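Local coordinates for protein dihydrodipicolinate synthase (Bacteroides thetaiotaomicron, PDB 4XKY) that probably acts as a pyruvate-dependent aldolase of the DapA family, forming a Schiff base with its substrate, as dihydrodipicolinate synthase or N-acetylneuraminate lyase, at residues A[242-246]-A[247-251]; A[256-259]-A[260-264]. All blocks are in the same frame, centred on the assembly; numbering follows the deposited sequence.

Contact 1. Residues A[242-246]-A[247-251]; sequences MQISA and TIYTV
Gln243 and Thr247 meet one turn apart, where helix 231-247 runs out. The hydroxyl OG1 of Thr247 donates to the carbonyl O of Gln243 at 2.6 Å, coming from above the carbonyl plane, about 40° out of it, while the backbone N of Thr247 adds a weak bond to the same oxygen. A chi1 of 63° sets OG1 between its own backbone N and carbonyl carbon and so brings it over the Gln243 carbonyl one turn back, where it can join the weak N-H bond. A water donates to that OG1 and is held weakly by NE2 of Gln243.

At Ile244 the carbonyl O takes two donors: the N of Ile248, nearly straight at 162°, and the N of Thr247, from well above the plane. Its CG2 lies 3.9 Å from CZ of Tyr249, the two side chains running side by side, and also touches CG1 of Ile248. Ser245 follows, its CA 3.7 Å from CD2 of Tyr249; the polar ends of both residues turn elsewhere, Ser245 OG to Glu194 and Tyr249 OH to Glu193.

Last comes Ala246, whose carbonyl O receives OG1 of Thr250 at 2.6 Å. This is a helix C-terminus with threonine hydroxyls bonded to carbonyls of its final turn, closing the first helix of the C-terminal helical region that follows the (beta/alpha)8 barrel, as in DapA-family enzymes.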
ATOM      1  N   MET A 242     -20.810 -20.273  -0.627  1.00 35.56           N
ATOM      2  CA  MET A 242     -19.395 -20.295  -1.042  1.00 35.57           C
ATOM      3  C   MET A 242     -19.224 -20.788  -2.481  1.00 36.76           C
ATOM      4  O   MET A 242     -18.292 -20.374  -3.171  1.00 37.97           O
ATOM      5  CB  MET A 242     -18.487 -21.047  -0.062  1.00 36.58           C
ATOM      6  CG  MET A 242     -18.305 -20.378   1.304  1.00 35.96           C
ATOM      7  SD  MET A 242     -17.945 -18.598   1.339  1.00 38.20           S
ATOM      8  CE  MET A 242     -16.400 -18.602   0.422  1.00 39.31           C
ATOM      9  N   GLN A 243     -20.142 -21.621  -2.954  1.00 37.87           N
ATOM     10  CA  GLN A 243     -20.128 -22.038  -4.350  1.00 38.81           C
ATOM     11  C   GLN A 243     -20.443 -20.869  -5.307  1.00 36.45           C
ATOM     12  O   GLN A 243     -19.811 -20.720  -6.347  1.00 36.33           O
ATOM     13  CB  GLN A 243     -21.116 -23.186  -4.568  1.00 40.93           C
ATOM     14  CG  GLN A 243     -20.922 -23.849  -5.923  1.00 42.46           C
ATOM     15  CD  GLN A 243     -21.905 -24.965  -6.171  1.00 43.69           C
ATOM     16  OE1 GLN A 243     -22.505 -25.476  -5.253  1.00 46.57           O
ATOM     17  NE2 GLN A 243     -22.090 -25.325  -7.427  1.00 46.07           N
ATOM     18  N   ILE A 244     -21.428 -20.054  -4.949  1.00 35.53           N
ATOM     19  CA  ILE A 244     -21.786 -18.869  -5.736  1.00 34.25           C
ATOM     20  C   ILE A 244     -20.558 -17.983  -5.830  1.00 33.34           C
ATOM     21  O   ILE A 244     -20.154 -17.560  -6.915  1.00 30.61           O
ATOM     22  CB  ILE A 244     -22.942 -18.101  -5.072  1.00 34.60           C
ATOM     23  CG1 ILE A 244     -24.246 -18.861  -5.253  1.00 35.79           C
ATOM     24  CG2 ILE A 244     -23.077 -16.706  -5.649  1.00 34.01           C
ATOM     25  CD1 ILE A 244     -25.271 -18.503  -4.213  1.00 37.27           C
ATOM     26  N   SER A 245     -19.951 -17.737  -4.676  1.00 33.75           N
ATOM     27  CA  SER A 245     -18.750 -16.899  -4.597  1.00 33.32           C
ATOM     28  C   SER A 245     -17.570 -17.409  -5.442  1.00 33.87           C
ATOM     29  O   SER A 245     -16.829 -16.614  -6.075  1.00 33.64           O
ATOM     30  CB  SER A 245     -18.340 -16.719  -3.124  1.00 33.68           C
ATOM     31  OG  SER A 245     -17.085 -16.073  -3.019  1.00 34.00           O
ATOM     32  N   ALA A 246     -17.379 -18.726  -5.434  1.00 35.05           N
ATOM     33  CA  ALA A 246     -16.294 -19.356  -6.176  1.00 35.42           C
ATOM     34  C   ALA A 246     -16.532 -19.403  -7.668  1.00 35.79           C
ATOM     35  O   ALA A 246     -15.563 -19.444  -8.427  1.00 35.65           O
ATOM     36  CB  ALA A 246     -16.086 -20.775  -5.682  1.00 37.15           C
ATOM     37  N   THR A 247     -17.806 -19.464  -8.079  1.00 35.33           N
ATOM     38  CA  THR A 247     -18.171 -19.782  -9.473  1.00 35.03           C
ATOM     39  C   THR A 247     -18.905 -18.679 -10.228  1.00 33.83           C
ATOM     40  O   THR A 247     -18.830 -18.651 -11.446  1.00 34.58           O
ATOM     41  CB  THR A 247     -19.003 -21.080  -9.617  1.00 35.94           C
ATOM     42  OG1 THR A 247     -20.278 -20.962  -8.939  1.00 35.65           O
ATOM     43  CG2 THR A 247     -18.212 -22.284  -9.100  1.00 36.55           C
ATOM     44  N   ILE A 248     -19.623 -17.789  -9.546  1.00 31.60           N
ATOM     45  CA  ILE A 248     -20.279 -16.683 -10.254  1.00 29.53           C
ATOM     46  C   ILE A 248     -19.416 -15.439 -10.279  1.00 29.45           C
ATOM     47  O   ILE A 248     -19.547 -14.622 -11.187  1.00 29.52           O
ATOM     48  CB  ILE A 248     -21.662 -16.308  -9.653  1.00 29.25           C
ATOM     49  CG1 ILE A 248     -22.594 -17.504  -9.569  1.00 29.23           C
ATOM     50  CG2 ILE A 248     -22.361 -15.204 -10.465  1.00 29.21           C
ATOM     51  CD1 ILE A 248     -22.973 -18.104 -10.906  1.00 30.95           C
ATOM     52  N   TYR A 249     -18.576 -15.238  -9.266  1.00 30.04           N
ATOM     53  CA  TYR A 249     -17.888 -13.976  -9.152  1.00 30.08           C
ATOM     54  C   TYR A 249     -16.464 -14.048  -9.688  1.00 31.59           C
ATOM     55  O   TYR A 249     -15.760 -13.050  -9.631  1.00 33.46           O
ATOM     56  CB  TYR A 249     -17.852 -13.505  -7.708  1.00 30.10           C
ATOM     57  CG  TYR A 249     -19.209 -13.354  -7.043  1.00 30.28           C
ATOM     58  CD1 TYR A 249     -20.382 -13.103  -7.789  1.00 29.67           C
ATOM     59  CD2 TYR A 249     -19.321 -13.441  -5.664  1.00 29.54           C
ATOM     60  CE1 TYR A 249     -21.613 -12.963  -7.157  1.00 30.40           C
ATOM     61  CE2 TYR A 249     -20.544 -13.300  -5.029  1.00 29.87           C
ATOM     62  CZ  TYR A 249     -21.684 -13.066  -5.772  1.00 29.99           C
ATOM     63  OH  TYR A 249     -22.882 -12.919  -5.127  1.00 32.31           O
ATOM     64  N   THR A 250     -16.033 -15.192 -10.226  1.00 32.29           N
ATOM     65  CA  THR A 250     -14.596 -15.363 -10.587  1.00 32.47           C
ATOM     66  C   THR A 250     -14.332 -15.527 -12.087  1.00 34.07           C
ATOM     67  O   THR A 250     -13.248 -15.916 -12.473  1.00 34.83           O
ATOM     68  CB  THR A 250     -14.002 -16.593  -9.881  1.00 33.08           C
ATOM     69  OG1 THR A 250     -14.824 -17.736 -10.178  1.00 33.29           O
ATOM     70  CG2 THR A 250     -13.949 -16.375  -8.359  1.00 32.53           C
ATOM     71  N   VAL A 251     -15.301 -15.221 -12.939  1.00 35.47           N
ATOM     72  CA  VAL A 251     -15.128 -15.438 -14.373  1.00 38.14           C
ATOM     73  C   VAL A 251     -14.303 -14.369 -15.078  1.00 40.96           C
ATOM     74  O   VAL A 251     -13.569 -14.666 -16.013  1.00 43.49           O
ATOM     75  CB  VAL A 251     -16.470 -15.580 -15.077  1.00 37.79           C
ATOM     76  CG1 VAL A 251     -16.281 -15.551 -16.586  1.00 37.74           C
ATOM     77  CG2 VAL A 251     -17.102 -16.893 -14.636  1.00 39.45           C
TER
HETATM   78  O   HOH W   1     -21.463 -23.103  -9.914  1.00 39.28           O

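Contact 2. Residues A[256-259]-A[260-264]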
ATOM      1  N   SER A 256     -13.236  -6.449 -11.528  1.00 49.16           N
ATOM      2  CA  SER A 256     -14.612  -6.241 -11.940  1.00 42.78           C
ATOM      3  C   SER A 256     -15.462  -7.528 -12.085  1.00 39.59           C
ATOM      4  O   SER A 256     -16.667  -7.449 -12.381  1.00 35.25           O
ATOM      5  CB  SER A 256     -14.593  -5.556 -13.289  1.00 44.37           C
ATOM      6  OG  SER A 256     -13.857  -6.357 -14.222  1.00 43.86           O
ATOM      7  N   SER A 257     -14.842  -8.702 -11.911  1.00 34.30           N
ATOM      8  CA  SER A 257     -15.535  -9.962 -12.145  1.00 33.94           C
ATOM      9  C   SER A 257     -16.772 -10.178 -11.269  1.00 31.12           C
ATOM     10  O   SER A 257     -17.731 -10.839 -11.704  1.00 29.27           O
ATOM     11  CB  SER A 257     -14.581 -11.154 -12.002  1.00 36.26           C
ATOM     12  OG  SER A 257     -13.860 -11.052 -10.800  1.00 42.11           O
ATOM     13  N   TYR A 258     -16.762  -9.651 -10.051  1.00 29.27           N
ATOM     14  CA  TYR A 258     -17.931  -9.771  -9.181  1.00 30.64           C
ATOM     15  C   TYR A 258     -19.144  -9.106  -9.825  1.00 28.77           C
ATOM     16  O   TYR A 258     -20.160  -9.716 -10.012  1.00 28.52           O
ATOM     17  CB  TYR A 258     -17.646  -9.196  -7.797  1.00 30.75           C
ATOM     18  CG  TYR A 258     -18.859  -8.793  -7.000  1.00 30.60           C
ATOM     19  CD1 TYR A 258     -19.723  -9.730  -6.461  1.00 34.00           C
ATOM     20  CD2 TYR A 258     -19.112  -7.454  -6.740  1.00 33.37           C
ATOM     21  CE1 TYR A 258     -20.824  -9.340  -5.700  1.00 33.89           C
ATOM     22  CE2 TYR A 258     -20.198  -7.050  -5.986  1.00 32.91           C
ATOM     23  CZ  TYR A 258     -21.063  -7.993  -5.478  1.00 35.45           C
ATOM     24  OH  TYR A 258     -22.141  -7.567  -4.723  1.00 37.60           O
ATOM     25  N   LEU A 259     -18.986  -7.859 -10.210  1.00 29.40           N
ATOM     26  CA  LEU A 259     -20.075  -7.071 -10.770  1.00 27.55           C
ATOM     27  C   LEU A 259     -20.567  -7.631 -12.118  1.00 27.06           C
ATOM     28  O   LEU A 259     -21.762  -7.771 -12.348  1.00 25.14           O
ATOM     29  CB  LEU A 259     -19.595  -5.641 -10.937  1.00 28.71           C
ATOM     30  CG  LEU A 259     -20.554  -4.746 -11.709  1.00 31.09           C
ATOM     31  CD1 LEU A 259     -21.815  -4.500 -10.900  1.00 30.68           C
ATOM     32  CD2 LEU A 259     -19.870  -3.457 -12.098  1.00 31.85           C
ATOM     33  N   LYS A 260     -19.631  -7.940 -13.001  1.00 25.83           N
ATOM     34  CA  LYS A 260     -19.957  -8.489 -14.294  1.00 26.52           C
ATOM     35  C   LYS A 260     -20.695  -9.812 -14.183  1.00 26.24           C
ATOM     36  O   LYS A 260     -21.604 -10.072 -14.940  1.00 25.66           O
ATOM     37  CB  LYS A 260     -18.696  -8.643 -15.131  1.00 27.65           C
ATOM     38  CG  LYS A 260     -18.189  -7.311 -15.612  1.00 30.30           C
ATOM     39  CD  LYS A 260     -16.690  -7.260 -15.815  1.00 33.73           C
ATOM     40  CE  LYS A 260     -16.260  -7.462 -17.227  1.00 38.70           C
ATOM     41  NZ  LYS A 260     -15.090  -6.571 -17.460  1.00 42.53           N
ATOM     42  N   GLY A 261     -20.250 -10.656 -13.263  1.00 26.44           N
ATOM     43  CA  GLY A 261     -20.860 -11.942 -13.048  1.00 26.25           C
ATOM     44  C   GLY A 261     -22.250 -11.831 -12.480  1.00 26.42           C
ATOM     45  O   GLY A 261     -23.186 -12.471 -12.985  1.00 27.02           O
ATOM     46  N   LEU A 262     -22.388 -11.041 -11.423  1.00 25.59           N
ATOM     47  CA  LEU A 262     -23.699 -10.770 -10.841  1.00 26.52           C
ATOM     48  C   LEU A 262     -24.685 -10.266 -11.878  1.00 26.11           C
ATOM     49  O   LEU A 262     -25.764 -10.789 -12.029  1.00 25.24           O
ATOM     50  CB  LEU A 262     -23.572  -9.707  -9.763  1.00 26.86           C
ATOM     51  CG  LEU A 262     -24.766  -9.463  -8.870  1.00 26.16           C
ATOM     52  CD1 LEU A 262     -25.093 -10.732  -8.117  1.00 25.86           C
ATOM     53  CD2 LEU A 262     -24.445  -8.346  -7.884  1.00 26.20           C
ATOM     54  N   LYS A 263     -24.295  -9.243 -12.620  1.00 25.41           N
ATOM     55  CA  LYS A 263     -25.194  -8.687 -13.624  1.00 25.43           C
ATOM     56  C   LYS A 263     -25.484  -9.683 -14.775  1.00 25.57           C
ATOM     57  O   LYS A 263     -26.611  -9.773 -15.251  1.00 25.74           O
ATOM     58  CB  LYS A 263     -24.666  -7.346 -14.136  1.00 24.77           C
ATOM     59  CG  LYS A 263     -24.993  -6.163 -13.233  1.00 24.35           C
ATOM     60  CD  LYS A 263     -24.863  -4.868 -14.023  1.00 24.33           C
ATOM     61  CE  LYS A 263     -25.530  -3.708 -13.322  1.00 24.60           C
ATOM     62  NZ  LYS A 263     -25.448  -2.426 -14.090  1.00 25.14           N
ATOM     63  N   CYS A 264     -24.472 -10.427 -15.214  1.00 25.78           N
ATOM     64  CA  CYS A 264     -24.681 -11.466 -16.213  1.00 26.02           C
ATOM     65  C   CYS A 264     -25.731 -12.484 -15.697  1.00 26.81           C
ATOM     66  O   CYS A 264     -26.727 -12.806 -16.385  1.00 25.58           O
ATOM     67  CB  CYS A 264     -23.361 -12.153 -16.515  1.00 27.09           C
ATOM     68  SG  CYS A 264     -23.488 -13.333 -17.849  1.00 28.35           S
TER
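Ser256 and Lys260 face each other across the first turn of helix 257-268, where packing is close. The N of Lys260 donates to the carbonyl O of Ser256 at 3.1 Å, almost straight (177°) and nearly along the C=O axis. Beside that bond the lysine chain folds back: CD packs 3.4 Å from Ser256 OG, and bends at chi3 (98°) and chi4 bring NZ to the same hydroxyl, a weak bond of 3.5 Å. Shortened to an alanine, Lys260 is likely to leave Ser256 OG without this covering chain and its weak ammonium partner.

The main-chain ladder is equally close. Gly261 N reaches Ser257 O at 3.0 Å, from above the carbonyl plane, and Lys263 N reaches Leu259 O at 2.9 Å. These are the i to i+4 bonds of an alpha-helix, here one that places Tyr258 against the predicted pyruvate-binding Thr48 of the TIM barrel, Tyr258 OH being hydrogen-bonded to Thr48 OG1.

Other side-chain pairs are spaced more widely, and Tyr258, Leu259 and Lys260 are each only partly buried. Tyr258 and Leu262 run side by side, with CD2 of Leu262 coming obliquely to the ring, 4.2 Å from CZ. The side chains of Lys263 and Leu259 touch lightly, CG to CD1 at 4.3 Å; beyond CG the lysine chain is extended, which carries NZ away from the turn to a salt bridge with Glu50 and to the carbonyl oxygens of Thr14 and Tyr275.

How the contacts relate
The two contacts follow one another along the chain: contact 1 ends helix 231-247, and contact 2 opens helix 257-268 after a short intervening loop. Their centres lie 10 Å apart on the same side of the chain's centre. They also touch directly. Ser257 OG is hydrogen-bonded to the carbonyl O of Tyr249, the rings of Tyr249 and Tyr258 pack edge-to-face, and CG2 of Ile248 rests near the carbonyl O of Gly261. One helix end is thereby joined to the next helix start within the C-terminal helical region, against the barrel, and the tyrosine pair runs from the loop after helix 231-247 toward the predicted pyruvate site.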